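Local coordinates for DNAation factor-related protein 4 (Drosophila melanogaster, PDB 5XPC) that probably acts as an apoptotic DNA-fragmenting nuclease, its CIDE domain, the part present here, forming higher-order assemblies important for DNA fragmentation, at the interface of chains A and B. Sequence-based numbering; all coordinates share one arbitrary frame. Chains: chain A/B, DNAation factor-related protein 4.

The interface of chains A and B. Residues chain A 50, 53, 55, 62; chain B 12-15, 22-24, 71.
A:Phe55 inserts its ring between the aliphatic stems of B:Lys13 and B:Lys22, which belong to the neighbouring strands 10-15 and 22-27 of chain B. It hides 125 Å², far more than any other residue of this patch. The evidence for a sandwich is positional: B:Lys22 CB stands over the centre of one face, 3.4 Å from the ring centroid, whereas B:Lys13 CD lies over the opposite face, displaced toward the rim. At the ring tip, CZ meets the methyl CD1 of B:Leu71 at 3.5 Å, the two side chains crossing at about a right angle. An alanine in place of A:Phe55 would probably open a gap between the two lysine stems and leave the B:Leu71 methyl without its aromatic partner.

B:Lys13 hides 58 Å² and continues past the ring to A:Asp53, meeting it tip to tip. Its CG is anti to the carbonyl carbon (chi1 -64°) and the chain is extended beyond, which carries the terminal amino group NZ to the carboxylate. The salt bridge joins NZ to OD2 on the syn side, 21° out of the carboxylate plane; its modelled length is too short to be taken literally. The other carboxylate oxygen, OD1 of A:Asp53, accepts a hydrogen bond from the backbone N of A:Phe55 at 3.2 Å. That donor lies above the carboxylate plane, and this bond within the loop holds the carboxylate against the backbone of A:Phe55, so the acid and the ring are positioned together.

A:Tyr62, from helix 60-64, adds a second aromatic contact: B:Gly24 CA sits over its ring centre, 3.4 Å from the centroid. Its phenol OH touches B:Lys13 CE at 3.3 Å, flanking the lysine near its NZ end.

Because chain A presents its 53-55 loop and helix 60-64 to strands 10-15 and 22-27 of chain B, unlike surfaces of one protein meet without exact two-fold symmetry, as suits a CIDE domain that builds higher-order assemblies. A water links the chains, lying 2.5 Å from both the side-chain NZ of B:Lys22 and the carbonyl O of A:Asp53.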
ATOM      1  N   LEU A  50      -4.039   5.854  30.145  1.00 23.04           N
ATOM      2  CA  LEU A  50      -4.988   6.351  29.146  1.00 26.97           C
ATOM      3  C   LEU A  50      -6.365   5.741  29.370  1.00 25.86           C
ATOM      4  O   LEU A  50      -6.502   4.521  29.507  1.00 22.68           O
ATOM      5  CB  LEU A  50      -4.509   6.028  27.731  1.00 24.74           C
ATOM      6  CG  LEU A  50      -3.225   6.706  27.268  1.00 22.39           C
ATOM      7  CD1 LEU A  50      -2.949   6.319  25.811  1.00 25.21           C
ATOM      8  CD2 LEU A  50      -3.318   8.206  27.412  1.00 28.58           C
ATOM      9  N   ASP A  53      -7.231   3.192  26.171  1.00 28.47           N
ATOM     10  CA  ASP A  53      -6.748   1.823  26.041  1.00 29.99           C
ATOM     11  C   ASP A  53      -5.932   1.324  27.227  1.00 31.91           C
ATOM     12  O   ASP A  53      -5.374   0.230  27.141  1.00 30.42           O
ATOM     13  CB  ASP A  53      -5.925   1.670  24.748  1.00 30.01           C
ATOM     14  CG  ASP A  53      -4.706   2.575  24.716  1.00 32.75           C
ATOM     15  OD1 ASP A  53      -4.349   3.153  25.767  1.00 31.00           O
ATOM     16  OD2 ASP A  53      -4.091   2.690  23.634  1.00 32.33           O
ATOM     17  N   PHE A  55      -3.050   2.275  28.552  1.00 26.88           N
ATOM     18  CA  PHE A  55      -1.594   2.318  28.554  1.00 25.92           C
ATOM     19  C   PHE A  55      -1.105   3.335  29.576  1.00 28.80           C
ATOM     20  O   PHE A  55      -1.639   4.446  29.680  1.00 27.58           O
ATOM     21  CB  PHE A  55      -1.063   2.609  27.147  1.00 25.88           C
ATOM     22  CG  PHE A  55      -0.954   1.370  26.312  1.00 29.18           C
ATOM     23  CD1 PHE A  55      -2.100   0.706  25.895  1.00 30.68           C
ATOM     24  CD2 PHE A  55       0.290   0.814  26.012  1.00 25.22           C
ATOM     25  CE1 PHE A  55      -2.011  -0.474  25.166  1.00 30.35           C
ATOM     26  CE2 PHE A  55       0.383  -0.367  25.289  1.00 25.03           C
ATOM     27  CZ  PHE A  55      -0.767  -1.014  24.870  1.00 28.98           C
ATOM     28  N   TYR A  62       6.456  10.709  27.096  1.00 25.88           N
ATOM     29  CA  TYR A  62       5.191  10.190  26.589  1.00 25.10           C
ATOM     30  C   TYR A  62       4.058  11.174  26.847  1.00 22.42           C
ATOM     31  O   TYR A  62       3.231  11.423  25.959  1.00 25.19           O
ATOM     32  CB  TYR A  62       4.855   8.822  27.203  1.00 25.95           C
ATOM     33  CG  TYR A  62       3.659   8.240  26.494  1.00 22.51           C
ATOM     34  CD1 TYR A  62       3.772   7.766  25.186  1.00 23.71           C
ATOM     35  CD2 TYR A  62       2.403   8.237  27.092  1.00 22.74           C
ATOM     36  CE1 TYR A  62       2.666   7.270  24.509  1.00 22.91           C
ATOM     37  CE2 TYR A  62       1.295   7.744  26.423  1.00 27.32           C
ATOM     38  CZ  TYR A  62       1.429   7.274  25.130  1.00 25.45           C
ATOM     39  OH  TYR A  62       0.327   6.790  24.459  1.00 24.44           O
TER
ATOM     40  N   TYR B  12       5.232   6.211  21.820  1.00 23.40           N
ATOM     41  CA  TYR B  12       4.975   4.853  21.339  1.00 21.10           C
ATOM     42  C   TYR B  12       4.310   4.043  22.446  1.00 23.52           C
ATOM     43  O   TYR B  12       4.366   4.408  23.624  1.00 28.31           O
ATOM     44  CB  TYR B  12       6.273   4.145  20.894  1.00 23.20           C
ATOM     45  CG  TYR B  12       7.077   4.875  19.825  1.00 29.69           C
ATOM     46  CD1 TYR B  12       8.222   5.595  20.153  1.00 27.29           C
ATOM     47  CD2 TYR B  12       6.695   4.833  18.484  1.00 27.90           C
ATOM     48  CE1 TYR B  12       8.968   6.258  19.170  1.00 24.89           C
ATOM     49  CE2 TYR B  12       7.437   5.487  17.498  1.00 25.83           C
ATOM     50  CZ  TYR B  12       8.568   6.197  17.845  1.00 28.63           C
ATOM     51  OH  TYR B  12       9.299   6.846  16.858  1.00 29.61           O
ATOM     52  N   LYS B  13       3.689   2.922  22.071  1.00 19.33           N
ATOM     53  CA  LYS B  13       3.064   2.026  23.037  1.00 19.45           C
ATOM     54  C   LYS B  13       3.729   0.658  22.963  1.00 21.52           C
ATOM     55  O   LYS B  13       3.964   0.139  21.865  1.00 22.91           O
ATOM     56  CB  LYS B  13       1.558   1.901  22.791  1.00 23.56           C
ATOM     57  CG  LYS B  13       0.823   3.227  23.000  1.00 27.00           C
ATOM     58  CD  LYS B  13      -0.642   3.140  22.601  1.00 26.55           C
ATOM     59  CE  LYS B  13      -1.319   4.498  22.721  1.00 27.41           C
ATOM     60  NZ  LYS B  13      -2.779   4.363  22.453  1.00 31.20           N
ATOM     61  N   VAL B  14       4.034   0.092  24.130  1.00 21.67           N
ATOM     62  CA  VAL B  14       4.760  -1.172  24.246  1.00 21.12           C
ATOM     63  C   VAL B  14       4.059  -2.055  25.266  1.00 19.12           C
ATOM     64  O   VAL B  14       3.726  -1.604  26.371  1.00 23.58           O
ATOM     65  CB  VAL B  14       6.230  -0.954  24.658  1.00 24.35           C
ATOM     66  CG1 VAL B  14       6.960  -2.306  24.835  1.00 21.11           C
ATOM     67  CG2 VAL B  14       6.949  -0.085  23.631  1.00 24.30           C
ATOM     68  N   THR B  15       3.849  -3.316  24.903  1.00 22.93           N
ATOM     69  CA  THR B  15       3.362  -4.308  25.842  1.00 23.69           C
ATOM     70  C   THR B  15       4.111  -5.604  25.567  1.00 25.38           C
ATOM     71  O   THR B  15       4.926  -5.692  24.641  1.00 23.40           O
ATOM     72  CB  THR B  15       1.829  -4.451  25.726  1.00 23.51           C
ATOM     73  OG1 THR B  15       1.323  -5.275  26.784  1.00 28.55           O
ATOM     74  CG2 THR B  15       1.428  -5.016  24.349  1.00 22.11           C
ATOM     75  N   LYS B  22       1.060  -2.496  30.167  1.00 30.71           N
ATOM     76  CA  LYS B  22       0.986  -1.659  28.974  1.00 29.09           C
ATOM     77  C   LYS B  22       1.574  -0.296  29.295  1.00 26.34           C
ATOM     78  O   LYS B  22       1.141   0.355  30.249  1.00 24.17           O
ATOM     79  CB  LYS B  22      -0.468  -1.516  28.503  1.00 28.40           C
ATOM     80  CG  LYS B  22      -1.179  -2.846  28.337  1.00 32.65           C
ATOM     81  CD  LYS B  22      -2.618  -2.680  27.888  1.00 39.42           C
ATOM     82  CE  LYS B  22      -3.337  -4.023  27.921  1.00 48.97           C
ATOM     83  NZ  LYS B  22      -4.530  -4.057  27.032  1.00 58.87           N
ATOM     84  N   TYR B  23       2.565   0.129  28.519  1.00 24.40           N
ATOM     85  CA  TYR B  23       3.247   1.384  28.790  1.00 25.76           C
ATOM     86  C   TYR B  23       3.270   2.260  27.552  1.00 26.34           C
ATOM     87  O   TYR B  23       3.580   1.787  26.453  1.00 25.35           O
ATOM     88  CB  TYR B  23       4.679   1.152  29.260  1.00 24.21           C
ATOM     89  CG  TYR B  23       4.755   0.366  30.533  1.00 28.45           C
ATOM     90  CD1 TYR B  23       4.981  -1.009  30.511  1.00 29.70           C
ATOM     91  CD2 TYR B  23       4.576   0.987  31.763  1.00 27.42           C
ATOM     92  CE1 TYR B  23       5.043  -1.736  31.689  1.00 29.05           C
ATOM     93  CE2 TYR B  23       4.642   0.267  32.940  1.00 28.15           C
ATOM     94  CZ  TYR B  23       4.874  -1.094  32.896  1.00 30.45           C
ATOM     95  OH  TYR B  23       4.934  -1.815  34.072  1.00 33.73           O
ATOM     96  N   GLY B  24       2.946   3.538  27.739  1.00 23.82           N
ATOM     97  CA  GLY B  24       3.291   4.554  26.761  1.00 24.60           C
ATOM     98  C   GLY B  24       4.681   5.052  27.103  1.00 25.81           C
ATOM     99  O   GLY B  24       4.979   5.327  28.269  1.00 27.58           O
ATOM    100  N   LEU B  71       1.709   0.519  18.317  1.00 23.66           N
ATOM    101  CA  LEU B  71       1.817  -0.463  19.391  1.00 23.37           C
ATOM    102  C   LEU B  71       2.818  -1.557  19.030  1.00 26.36           C
ATOM    103  O   LEU B  71       2.705  -2.185  17.970  1.00 28.04           O
ATOM    104  CB  LEU B  71       0.457  -1.102  19.685  1.00 25.66           C
ATOM    105  CG  LEU B  71       0.504  -2.280  20.669  1.00 29.02           C
ATOM    106  CD1 LEU B  71       1.044  -1.841  22.036  1.00 27.72           C
ATOM    107  CD2 LEU B  71      -0.877  -2.931  20.823  1.00 30.21           C
TER
HETATM  108  O   HOH W   1      -5.621  -2.038  26.003  1.00 48.60           O